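PDB 1ZYL: stress response kinase A from Escherichia coli, which phosphorylates serine and threonine residues, itself included, using ATP, and probably counters stress linked to reactive oxygen species. Local coordinates for residues Gln72-Leu77 and Val216-Ala221; Gly224-Asp229 and Ser256-Ala261. All coordinates share one frame; numbering follows the deposited sequence.

Interaction 1 of 2, residues Gln72-Leu77 and Val216-Ala221; sequences QFALQL and VDLDDA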
ATOM      1  N   GLN A  72      15.152   3.492  -6.424  1.00 28.47           N
ATOM      2  CA  GLN A  72      16.188   4.291  -5.807  1.00 28.21           C
ATOM      3  C   GLN A  72      15.960   4.144  -4.301  1.00 28.83           C
ATOM      4  O   GLN A  72      16.822   3.642  -3.574  1.00 29.40           O
ATOM      5  CB  GLN A  72      16.048   5.756  -6.253  1.00 29.37           C
ATOM      6  CG  GLN A  72      17.229   6.649  -5.894  1.00 34.60           C
ATOM      7  CD  GLN A  72      18.580   5.971  -6.145  1.00 38.90           C
ATOM      8  OE1 GLN A  72      18.797   5.356  -7.196  1.00 41.25           O
ATOM      9  NE2 GLN A  72      19.495   6.089  -5.180  1.00 36.25           N
ATOM     10  N   PHE A  73      14.778   4.551  -3.847  1.00 26.98           N
ATOM     11  CA  PHE A  73      14.434   4.473  -2.435  1.00 24.86           C
ATOM     12  C   PHE A  73      14.824   3.111  -1.857  1.00 24.94           C
ATOM     13  O   PHE A  73      15.562   3.037  -0.878  1.00 24.43           O
ATOM     14  CB  PHE A  73      12.935   4.725  -2.254  1.00 24.28           C
ATOM     15  CG  PHE A  73      12.513   4.923  -0.822  1.00 22.79           C
ATOM     16  CD1 PHE A  73      11.182   4.769  -0.458  1.00 21.11           C
ATOM     17  CD2 PHE A  73      13.434   5.283   0.155  1.00 22.08           C
ATOM     18  CE1 PHE A  73      10.776   4.971   0.853  1.00 22.80           C
ATOM     19  CE2 PHE A  73      13.036   5.490   1.472  1.00 23.35           C
ATOM     20  CZ  PHE A  73      11.705   5.334   1.823  1.00 23.59           C
ATOM     21  N   ALA A  74      14.343   2.036  -2.469  1.00 26.11           N
ATOM     22  CA  ALA A  74      14.660   0.694  -1.995  1.00 29.05           C
ATOM     23  C   ALA A  74      16.163   0.481  -1.900  1.00 31.55           C
ATOM     24  O   ALA A  74      16.667  -0.014  -0.895  1.00 32.24           O
ATOM     25  CB  ALA A  74      14.061  -0.349  -2.922  1.00 27.35           C
ATOM     26  N   LEU A  75      16.878   0.867  -2.951  1.00 34.23           N
ATOM     27  CA  LEU A  75      18.323   0.701  -2.993  1.00 35.95           C
ATOM     28  C   LEU A  75      19.005   1.504  -1.895  1.00 37.16           C
ATOM     29  O   LEU A  75      19.895   0.995  -1.218  1.00 38.11           O
ATOM     30  CB  LEU A  75      18.864   1.127  -4.356  1.00 35.50           C
ATOM     31  CG  LEU A  75      20.112   0.370  -4.815  1.00 37.54           C
ATOM     32  CD1 LEU A  75      19.680  -0.927  -5.504  1.00 35.68           C
ATOM     33  CD2 LEU A  75      20.932   1.239  -5.768  1.00 36.59           C
ATOM     34  N   GLN A  76      18.592   2.757  -1.722  1.00 38.34           N
ATOM     35  CA  GLN A  76      19.167   3.616  -0.688  1.00 38.86           C
ATOM     36  C   GLN A  76      18.847   3.055   0.693  1.00 38.90           C
ATOM     37  O   GLN A  76      19.706   3.004   1.574  1.00 38.94           O
ATOM     38  CB  GLN A  76      18.620   5.040  -0.809  1.00 40.34           C
ATOM     39  CG  GLN A  76      18.958   5.941   0.375  1.00 43.82           C
ATOM     40  CD  GLN A  76      18.686   7.414   0.105  1.00 46.05           C
ATOM     41  OE1 GLN A  76      17.771   7.768  -0.645  1.00 48.32           O
ATOM     42  NE2 GLN A  76      19.472   8.281   0.730  1.00 45.76           N
ATOM     43  N   LEU A  77      17.603   2.631   0.868  1.00 37.82           N
ATOM     44  CA  LEU A  77      17.150   2.065   2.129  1.00 37.28           C
ATOM     45  C   LEU A  77      18.044   0.886   2.543  1.00 37.99           C
ATOM     46  O   LEU A  77      18.333   0.695   3.729  1.00 37.78           O
ATOM     47  CB  LEU A  77      15.696   1.610   1.976  1.00 35.52           C
ATOM     48  CG  LEU A  77      14.698   1.919   3.094  1.00 35.12           C
ATOM     49  CD1 LEU A  77      14.858   3.353   3.549  1.00 35.81           C
ATOM     50  CD2 LEU A  77      13.273   1.674   2.591  1.00 34.86           C
ATOM     51  N   VAL A 216       8.262  -5.871   2.628  1.00 37.35           N
ATOM     52  CA  VAL A 216       8.189  -6.229   1.227  1.00 37.93           C
ATOM     53  C   VAL A 216       7.135  -5.398   0.528  1.00 38.34           C
ATOM     54  O   VAL A 216       6.156  -4.965   1.147  1.00 37.91           O
ATOM     55  CB  VAL A 216       7.837  -7.728   1.036  1.00 37.07           C
ATOM     56  CG1 VAL A 216       8.973  -8.587   1.527  1.00 37.82           C
ATOM     57  CG2 VAL A 216       6.563  -8.073   1.789  1.00 34.43           C
ATOM     58  N   ASP A 217       7.365  -5.159  -0.760  1.00 37.35           N
ATOM     59  CA  ASP A 217       6.427  -4.425  -1.594  1.00 35.53           C
ATOM     60  C   ASP A 217       6.405  -2.914  -1.381  1.00 32.79           C
ATOM     61  O   ASP A 217       5.669  -2.415  -0.532  1.00 32.44           O
ATOM     62  CB  ASP A 217       5.016  -4.987  -1.383  1.00 38.09           C
ATOM     63  CG  ASP A 217       4.147  -4.860  -2.613  1.00 40.75           C
ATOM     64  OD1 ASP A 217       4.425  -3.961  -3.439  1.00 41.63           O
ATOM     65  OD2 ASP A 217       3.182  -5.648  -2.748  1.00 41.24           O
ATOM     66  N   LEU A 218       7.200  -2.187  -2.162  1.00 29.23           N
ATOM     67  CA  LEU A 218       7.224  -0.737  -2.069  1.00 26.27           C
ATOM     68  C   LEU A 218       6.443  -0.130  -3.225  1.00 25.83           C
ATOM     69  O   LEU A 218       6.434   1.086  -3.411  1.00 24.35           O
ATOM     70  CB  LEU A 218       8.653  -0.206  -2.103  1.00 24.94           C
ATOM     71  CG  LEU A 218       9.631  -0.599  -0.998  1.00 24.70           C
ATOM     72  CD1 LEU A 218      10.713   0.454  -0.957  1.00 23.28           C
ATOM     73  CD2 LEU A 218       8.953  -0.686   0.358  1.00 23.52           C
ATOM     74  N   ASP A 219       5.781  -0.982  -3.999  1.00 26.39           N
ATOM     75  CA  ASP A 219       5.008  -0.524  -5.149  1.00 28.67           C
ATOM     76  C   ASP A 219       4.119   0.673  -4.813  1.00 27.71           C
ATOM     77  O   ASP A 219       3.836   1.506  -5.677  1.00 26.43           O
ATOM     78  CB  ASP A 219       4.133  -1.661  -5.686  1.00 32.40           C
ATOM     79  CG  ASP A 219       3.538  -1.348  -7.053  1.00 33.65           C
ATOM     80  OD1 ASP A 219       2.458  -1.889  -7.373  1.00 34.21           O
ATOM     81  OD2 ASP A 219       4.159  -0.574  -7.810  1.00 34.00           O
ATOM     82  N   ASP A 220       3.684   0.759  -3.557  1.00 27.63           N
ATOM     83  CA  ASP A 220       2.808   1.850  -3.133  1.00 26.62           C
ATOM     84  C   ASP A 220       3.509   3.020  -2.472  1.00 24.07           C
ATOM     85  O   ASP A 220       2.883   4.036  -2.193  1.00 24.09           O
ATOM     86  CB  ASP A 220       1.700   1.317  -2.224  1.00 28.68           C
ATOM     87  CG  ASP A 220       0.475   0.838  -3.012  1.00 31.98           C
ATOM     88  OD1 ASP A 220      -0.163  -0.161  -2.599  1.00 33.40           O
ATOM     89  OD2 ASP A 220       0.144   1.472  -4.040  1.00 31.04           O
ATOM     90  N   ALA A 221       4.808   2.889  -2.244  1.00 22.65           N
ATOM     91  CA  ALA A 221       5.584   3.964  -1.636  1.00 21.58           C
ATOM     92  C   ALA A 221       5.060   5.286  -2.182  1.00 21.28           C
ATOM     93  O   ALA A 221       4.988   5.485  -3.390  1.00 22.07           O
ATOM     94  CB  ALA A 221       7.072   3.799  -1.971  1.00 20.54           C
TER

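Interaction 2 of 2, residues Gly224-Asp229 and Ser256-Ala261; sequences GPAVQD and SEFDTA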
ATOM      1  N   GLY A 224       3.965  10.986   2.197  1.00 21.10           N
ATOM      2  CA  GLY A 224       2.879  11.220   3.131  1.00 21.52           C
ATOM      3  C   GLY A 224       3.358  11.405   4.554  1.00 22.45           C
ATOM      4  O   GLY A 224       4.551  11.588   4.795  1.00 24.83           O
ATOM      5  N   PRO A 225       2.443  11.366   5.529  1.00 21.77           N
ATOM      6  CA  PRO A 225       2.789  11.530   6.943  1.00 20.58           C
ATOM      7  C   PRO A 225       3.241  10.211   7.553  1.00 21.20           C
ATOM      8  O   PRO A 225       2.633   9.159   7.317  1.00 19.63           O
ATOM      9  CB  PRO A 225       1.491  12.033   7.549  1.00 19.48           C
ATOM     10  CG  PRO A 225       0.486  11.269   6.785  1.00 20.95           C
ATOM     11  CD  PRO A 225       0.983  11.329   5.351  1.00 20.83           C
ATOM     12  N   ALA A 226       4.307  10.277   8.346  1.00 22.52           N
ATOM     13  CA  ALA A 226       4.868   9.101   8.996  1.00 20.75           C
ATOM     14  C   ALA A 226       3.788   8.166   9.529  1.00 21.09           C
ATOM     15  O   ALA A 226       3.894   6.948   9.369  1.00 22.84           O
ATOM     16  CB  ALA A 226       5.806   9.523  10.110  1.00 19.93           C
ATOM     17  N   VAL A 227       2.748   8.722  10.148  1.00 19.56           N
ATOM     18  CA  VAL A 227       1.661   7.901  10.683  1.00 20.03           C
ATOM     19  C   VAL A 227       1.121   6.856   9.718  1.00 19.88           C
ATOM     20  O   VAL A 227       0.668   5.793  10.153  1.00 19.61           O
ATOM     21  CB  VAL A 227       0.456   8.733  11.133  1.00 19.23           C
ATOM     22  CG1 VAL A 227       0.464   8.866  12.627  1.00 21.56           C
ATOM     23  CG2 VAL A 227       0.476  10.085  10.475  1.00 21.46           C
ATOM     24  N   GLN A 228       1.163   7.164   8.421  1.00 19.58           N
ATOM     25  CA  GLN A 228       0.658   6.257   7.391  1.00 19.84           C
ATOM     26  C   GLN A 228       1.200   4.846   7.531  1.00 21.85           C
ATOM     27  O   GLN A 228       0.471   3.882   7.326  1.00 23.73           O
ATOM     28  CB  GLN A 228       1.018   6.770   6.000  1.00 17.06           C
ATOM     29  CG  GLN A 228      -0.157   6.898   5.058  1.00 15.82           C
ATOM     30  CD  GLN A 228      -0.998   5.644   4.975  1.00 15.92           C
ATOM     31  OE1 GLN A 228      -0.625   4.663   4.328  1.00 12.91           O
ATOM     32  NE2 GLN A 228      -2.149   5.671   5.635  1.00 15.33           N
ATOM     33  N   ASP A 229       2.482   4.730   7.871  1.00 22.66           N
ATOM     34  CA  ASP A 229       3.128   3.429   8.016  1.00 22.07           C
ATOM     35  C   ASP A 229       3.008   2.890   9.435  1.00 21.76           C
ATOM     36  O   ASP A 229       3.621   1.873   9.770  1.00 20.95           O
ATOM     37  CB  ASP A 229       4.613   3.531   7.643  1.00 24.85           C
ATOM     38  CG  ASP A 229       4.834   3.823   6.170  1.00 26.47           C
ATOM     39  OD1 ASP A 229       5.935   4.295   5.822  1.00 25.06           O
ATOM     40  OD2 ASP A 229       3.914   3.573   5.359  1.00 30.80           O
ATOM     41  N   SER A 256      13.947   8.139  14.444  1.00 31.23           N
ATOM     42  CA  SER A 256      13.154   9.235  13.903  1.00 30.74           C
ATOM     43  C   SER A 256      12.174   9.701  14.958  1.00 31.56           C
ATOM     44  O   SER A 256      11.456   8.896  15.553  1.00 31.31           O
ATOM     45  CB  SER A 256      12.386   8.793  12.660  1.00 30.06           C
ATOM     46  OG  SER A 256      13.243   8.697  11.542  1.00 32.65           O
ATOM     47  N   GLU A 257      12.154  11.001  15.209  1.00 32.68           N
ATOM     48  CA  GLU A 257      11.233  11.515  16.191  1.00 35.27           C
ATOM     49  C   GLU A 257       9.853  11.419  15.557  1.00 35.30           C
ATOM     50  O   GLU A 257       9.701  11.590  14.345  1.00 36.97           O
ATOM     51  CB  GLU A 257      11.564  12.964  16.538  1.00 38.27           C
ATOM     52  CG  GLU A 257      10.752  13.484  17.717  1.00 46.61           C
ATOM     53  CD  GLU A 257      10.953  14.966  17.980  1.00 50.88           C
ATOM     54  OE1 GLU A 257      10.257  15.509  18.868  1.00 52.10           O
ATOM     55  OE2 GLU A 257      11.803  15.586  17.301  1.00 53.52           O
ATOM     56  N   PHE A 258       8.853  11.109  16.374  1.00 33.71           N
ATOM     57  CA  PHE A 258       7.482  10.997  15.892  1.00 30.69           C
ATOM     58  C   PHE A 258       6.685  12.184  16.406  1.00 29.87           C
ATOM     59  O   PHE A 258       6.820  12.584  17.555  1.00 30.35           O
ATOM     60  CB  PHE A 258       6.836   9.697  16.383  1.00 27.88           C
ATOM     61  CG  PHE A 258       5.430   9.495  15.890  1.00 26.79           C
ATOM     62  CD1 PHE A 258       4.379   9.345  16.786  1.00 26.17           C
ATOM     63  CD2 PHE A 258       5.152   9.470  14.525  1.00 25.84           C
ATOM     64  CE1 PHE A 258       3.070   9.176  16.330  1.00 24.48           C
ATOM     65  CE2 PHE A 258       3.847   9.301  14.061  1.00 23.84           C
ATOM     66  CZ  PHE A 258       2.807   9.155  14.965  1.00 22.71           C
ATOM     67  N   ASP A 259       5.859  12.753  15.548  1.00 30.25           N
ATOM     68  CA  ASP A 259       5.044  13.879  15.944  1.00 30.98           C
ATOM     69  C   ASP A 259       3.694  13.345  16.413  1.00 30.77           C
ATOM     70  O   ASP A 259       2.838  12.997  15.604  1.00 32.17           O
ATOM     71  CB  ASP A 259       4.853  14.816  14.766  1.00 34.56           C
ATOM     72  CG  ASP A 259       5.101  16.243  15.138  1.00 39.78           C
ATOM     73  OD1 ASP A 259       6.290  16.592  15.322  1.00 43.54           O
ATOM     74  OD2 ASP A 259       4.111  17.006  15.261  1.00 41.61           O
ATOM     75  N   THR A 260       3.515  13.281  17.726  1.00 28.19           N
ATOM     76  CA  THR A 260       2.294  12.771  18.313  1.00 26.18           C
ATOM     77  C   THR A 260       1.023  13.325  17.655  1.00 24.64           C
ATOM     78  O   THR A 260       0.032  12.607  17.501  1.00 24.74           O
ATOM     79  CB  THR A 260       2.265  13.080  19.818  1.00 27.20           C
ATOM     80  OG1 THR A 260       3.580  12.914  20.357  1.00 29.12           O
ATOM     81  CG2 THR A 260       1.333  12.127  20.540  1.00 26.83           C
ATOM     82  N   ALA A 261       1.046  14.586  17.239  1.00 21.88           N
ATOM     83  CA  ALA A 261      -0.144  15.173  16.632  1.00 20.49           C
ATOM     84  C   ALA A 261      -0.638  14.454  15.378  1.00 21.22           C
ATOM     85  O   ALA A 261      -1.810  14.560  15.032  1.00 20.99           O
ATOM     86  CB  ALA A 261       0.089  16.635  16.328  1.00 16.19           C
TER

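Interaction 1 of 2, residues Gln72-Leu77 and Val216-Ala221
Apolar side-chain packing in the interior joins Phe73 and Ala74 of helix 64-79 to Leu218 and Ala221 of the loop between strands 213-215 and 223-224. The contact illustrates how a kinase joins its probable magnesium-binding loop to a helix of the N-terminal lobe: helix 64-79 is consistent with the C helix of protein kinases, and Asp217-Asp219 with their DFG segment, Leu218 taking the Phe place. Leu218 is the central residue. Its CG stands beside the backbone N and opposite the carbonyl carbon (chi1 -62°), which sets CG so that the CD1 branch lies 4.0 Å from Ala74 CB. The same methyl meets the Phe73 ring obliquely, CD1 of Leu218 lying 4.4 Å from CD1 of Phe73. Ala221 reaches that ring differently: its CB sits near the ring plane at the edge, 4.5 Å from Phe73 CD1. Leu77, one helical turn after Phe73, covers one ring face with CD2, 3.9 Å above the plane and offset toward the rim.

A type I turn from Leu218 to Ala221, closed by Ala221 N to Leu218 O at 2.7 Å, brings both apolar loop residues to the helix. Meanwhile Asp217 and Asp219 face elsewhere. Asp217, inferred to bind magnesium, accepts a weak bond from Asp219 N through OD1, while Asp219 OD1 takes a further bond from Asn39 ND2. Leu218 also touches His199 and Glu70. Across the two segments the chemistry is wholly apolar, implying that van der Waals packing and the hydrophobic effect hold helix and loop together close to the inferred active site.

Interaction 2 of 2, residues Gly224-Asp229 and Ser256-Ala261
The backbones come nearest at Ala226 and Phe258, whose CA atoms are 7.6 Å apart, where a tight turn leading into helix 228-231 faces an extended segment. Within the turn, Gln228 N bonds to Pro225 O and Asp229 N to Ala226 O, each closing over three residues; this winding presents Ala226 and Val227 in succession to a single partner, Phe258.

The aromatic side chain spans the gap because CG is anti to the backbone N (chi1 -178°), and the ring end rather than its root makes the contact. Val227 CG1 lies in the ring plane at the edge, 3.3 Å from Phe258 CZ and 3.7 Å from CE2, the two side chains crossing at about a right angle. Ala226 CB also comes to the rim near the plane, 4.4 Å from Phe258 CE2, so that both aliphatic groups meet ring edge and neither stacks on a face. Ile249 of helix 238-252 and Ile263 enlarge the apolar surroundings of the ring.

Two main-chain N-H groups have carboxylate partners: Val227 N bonds to Glu262 OE2 and Phe258 N to Glu253 OE2. Just beyond the contact, Asp229 OD1 accepts bonds from His199 N and His133 NE2, an arrangement consistent with the aspartate at the start of the F helix in protein kinases, which holds the backbone of the catalytic loop. Interaction 2 itself is plain buried packing away from the annotated sites. With methyl groups against an aromatic rim and carboxylates taking the main-chain N-H groups nearby, it is consistent with cohesion from dispersion and the exclusion of water.

Overall arrangement
After helix 13-22 the chain lays down three strands, then helix 64-79, completes the five-stranded sheet with 96-98 and 101-107, and only then enters the helical lobe. It returns at 216-221, where interaction 1 closes a long loop of 138 intervening residues. After just two intervening residues 224-229 begins, and interaction 2 closes a much shorter excursion of 26 residues, largely helix 238-252. The two loops run in series, neither nested nor crossed, with centres 18 Å apart. Interaction 1 ties the N-terminal lobe to the loop of the inferred magnesium site, whereas interaction 2 joins parts of the helical lobe. His199 relates them spatially, meeting both Leu218 and Asp229.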